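Local coordinates for uncharacterized protein ABO_0056 (Alcanivorax borkumensis, PDB 3H35) that is of unknown function but belongs to the abortive infection alpha (DUF4393) family and might conceivably have a part in phage defence, at residues A[89-94]-A[139-144]. Residues are numbered along the deposited sequence; the frame is centred on the assembly and turned at random.
With EDO (1,2-ethanediol), chain D.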
loop_
_atom_site.group_PDB
_atom_site.type_symbol
_atom_site.label_atom_id
_atom_site.label_comp_id
_atom_site.label_asym_id
_atom_site.label_seq_id
_atom_site.Cartn_x
_atom_site.Cartn_y
_atom_site.Cartn_z
ATOM N N TYR A 89 9.018 -7.894 -3.160
ATOM C CA TYR A 89 8.465 -9.214 -3.170
ATOM C C TYR A 89 8.771 -9.818 -1.829
ATOM O O TYR A 89 9.824 -9.568 -1.272
ATOM C CB TYR A 89 9.132 -10.072 -4.262
ATOM C CG TYR A 89 8.519 -11.452 -4.502
ATOM C CD1 TYR A 89 7.496 -11.610 -5.413
ATOM C CD2 TYR A 89 9.023 -12.617 -3.880
ATOM C CE1 TYR A 89 6.962 -12.836 -5.676
ATOM C CE2 TYR A 89 8.455 -13.873 -4.145
ATOM C CZ TYR A 89 7.442 -13.944 -5.054
ATOM O OH TYR A 89 6.839 -15.139 -5.382
ATOM N N ARG A 90 7.842 -10.591 -1.307
ATOM C CA ARG A 90 8.037 -11.230 -0.029
ATOM C C ARG A 90 7.576 -12.669 -0.084
ATOM O O ARG A 90 6.622 -12.973 -0.778
ATOM C CB ARG A 90 7.356 -10.469 1.083
ATOM C CG ARG A 90 8.156 -9.271 1.491
ATOM C CD ARG A 90 7.574 -8.495 2.661
ATOM N NE ARG A 90 8.658 -7.819 3.384
ATOM C CZ ARG A 90 8.599 -6.600 3.898
ATOM N NH1 ARG A 90 7.510 -5.850 3.752
ATOM N NH2 ARG A 90 9.657 -6.120 4.535
ATOM N N TYR A 91 8.305 -13.534 0.626
ATOM C CA TYR A 91 8.073 -14.964 0.604
ATOM C C TYR A 91 8.229 -15.523 2.006
ATOM O O TYR A 91 9.019 -15.043 2.789
ATOM C CB TYR A 91 9.035 -15.662 -0.388
ATOM C CG TYR A 91 8.724 -17.123 -0.602
ATOM C CD1 TYR A 91 7.822 -17.530 -1.594
ATOM C CD2 TYR A 91 9.286 -18.093 0.217
ATOM C CE1 TYR A 91 7.512 -18.880 -1.773
ATOM C CE2 TYR A 91 8.978 -19.444 0.053
ATOM C CZ TYR A 91 8.090 -19.828 -0.941
ATOM O OH TYR A 91 7.784 -21.179 -1.089
ATOM N N SER A 92 7.464 -16.546 2.327
ATOM C CA SER A 92 7.592 -17.170 3.633
ATOM C C SER A 92 7.119 -18.578 3.501
ATOM O O SER A 92 6.397 -18.885 2.548
ATOM C CB SER A 92 6.743 -16.439 4.670
ATOM O OG SER A 92 6.817 -17.072 5.940
ATOM N N ASN A 93 7.528 -19.435 4.440
ATOM C CA ASN A 93 6.959 -20.781 4.560
ATOM C C ASN A 93 5.900 -20.879 5.657
ATOM O O ASN A 93 5.444 -21.969 5.961
ATOM C CB ASN A 93 8.066 -21.860 4.725
ATOM C CG ASN A 93 8.895 -21.672 5.970
ATOM O OD1 ASN A 93 8.950 -20.578 6.539
ATOM N ND2 ASN A 93 9.571 -22.742 6.403
ATOM N N ALA A 94 5.483 -19.739 6.209
ATOM C CA ALA A 94 4.464 -19.695 7.267
ATOM C C ALA A 94 3.157 -20.353 6.791
ATOM O O ALA A 94 2.400 -20.851 7.590
ATOM C CB ALA A 94 4.196 -18.252 7.701
ATOM N N SER A 139 11.594 -23.383 -5.380
ATOM C CA SER A 139 11.717 -23.107 -6.806
ATOM C C SER A 139 10.877 -21.892 -7.278
ATOM O O SER A 139 11.297 -21.188 -8.178
ATOM C CB SER A 139 11.374 -24.357 -7.620
ATOM O OG SER A 139 10.009 -24.707 -7.395
ATOM N N ASP A 140 9.715 -21.655 -6.670
ATOM C CA ASP A 140 8.859 -20.532 -7.048
ATOM C C ASP A 140 9.483 -19.216 -6.631
ATOM O O ASP A 140 9.458 -18.259 -7.376
ATOM C CB ASP A 140 7.479 -20.612 -6.390
ATOM C CG ASP A 140 6.632 -21.748 -6.921
ATOM O OD1 ASP A 140 6.596 -21.986 -8.152
ATOM O OD2 ASP A 140 5.976 -22.399 -6.085
ATOM N N PHE A 141 9.983 -19.163 -5.409
ATOM C CA PHE A 141 10.711 -18.009 -4.962
ATOM C C PHE A 141 11.882 -17.715 -5.917
ATOM O O PHE A 141 12.100 -16.560 -6.334
ATOM C CB PHE A 141 11.241 -18.258 -3.557
ATOM C CG PHE A 141 12.181 -17.209 -3.107
ATOM C CD1 PHE A 141 11.701 -15.977 -2.715
ATOM C CD2 PHE A 141 13.538 -17.434 -3.118
ATOM C CE1 PHE A 141 12.578 -14.958 -2.350
ATOM C CE2 PHE A 141 14.425 -16.434 -2.750
ATOM C CZ PHE A 141 13.929 -15.183 -2.375
ATOM N N ARG A 142 12.623 -18.764 -6.282
ATOM C CA ARG A 142 13.805 -18.589 -7.098
ATOM C C ARG A 142 13.423 -18.067 -8.456
ATOM O O ARG A 142 14.127 -17.243 -9.022
ATOM C CB ARG A 142 14.593 -19.907 -7.239
ATOM C CG ARG A 142 15.425 -20.282 -6.010
ATOM C CD ARG A 142 16.330 -19.134 -5.574
ATOM N NE ARG A 142 17.123 -19.413 -4.367
ATOM C CZ ARG A 142 18.048 -18.587 -3.850
ATOM N NH1 ARG A 142 18.351 -17.426 -4.430
ATOM N NH2 ARG A 142 18.703 -18.937 -2.758
ATOM N N LYS A 143 12.309 -18.561 -8.975
ATOM C CA LYS A 143 11.763 -18.067 -10.231
ATOM C C LYS A 143 11.420 -16.561 -10.154
ATOM O O LYS A 143 11.757 -15.799 -11.051
ATOM C CB LYS A 143 10.507 -18.852 -10.559
ATOM C CG LYS A 143 9.990 -18.658 -11.959
ATOM C CD LYS A 143 8.602 -19.310 -12.113
ATOM C CE LYS A 143 8.094 -19.259 -13.557
ATOM N NZ LYS A 143 9.007 -20.061 -14.421
ATOM N N ALA A 144 10.753 -16.157 -9.083
ATOM C CA ALA A 144 10.360 -14.742 -8.894
ATOM C C ALA A 144 11.624 -13.870 -8.805
ATOM O O ALA A 144 11.725 -12.829 -9.445
ATOM C CB ALA A 144 9.512 -14.562 -7.620
HETATM C C1 EDO D . 5.259 -7.554 -0.158
HETATM O O1 EDO D . 5.194 -7.435 -1.589
HETATM C C2 EDO D . 5.023 -6.234 0.545
HETATM O O2 EDO D . 5.812 -6.219 1.723
HETATM O O HOH W 1 6.115 -21.824 -3.316
#
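Phe141 reaches from helix 139-151 to Tyr91 with two parts of its side chain. Its CB sits almost centrally over one face of the Tyr91 ring, 4.0 Å from the centroid and 10° off the normal, a CH-pi contact. Farther out, Phe141 CD1 comes to 3.6 Å from Tyr91 CB, so the phenyl group lies near the root of the tyrosine, while the hydroxyl of Tyr91 lies farther along, toward the start of the helix. The two rings meet obliquely, their planes at 52°. Phe141 CD1 also approaches the edge of the Tyr89 ring, at 4.1 Å from CE2, which leaves the phenylalanine touching both tyrosines. One turn along the helix, Ala144 makes the second CH-pi contact: its CB lies over a face of Tyr89, shifted toward the hydroxyl end and 3.4 Å from CZ. Both tyrosines carry CG anti to the backbone N (chi1 -173° in Tyr89), and this shared torsion lays each ring largely along the strand, leaning toward its C-terminal end, with one face presented to the helix. At the far end of Tyr91 the contact turns polar: a water in the plane of the ring, hydrogen-bonded to Tyr91 OH at 2.9 Å, also bonds to Asp140 OD2 and so bridges the two segments. Arg90 points away from the helix; its NH1 donates to 1,2-ethanediol O2 at 2.7 Å, and its NH2 forms salt bridges with Glu160 and with Glu86 of the third subunit. Leu167 and Pro166 of the second subunit pack on Tyr89 and Ala144. Strand 87-91, an outermost strand of the chain's four-stranded sheet, thus turns two aromatic residues onto a nearly antiparallel helix: a helix packed on the face of an antiparallel sheet, as in alpha+beta folds.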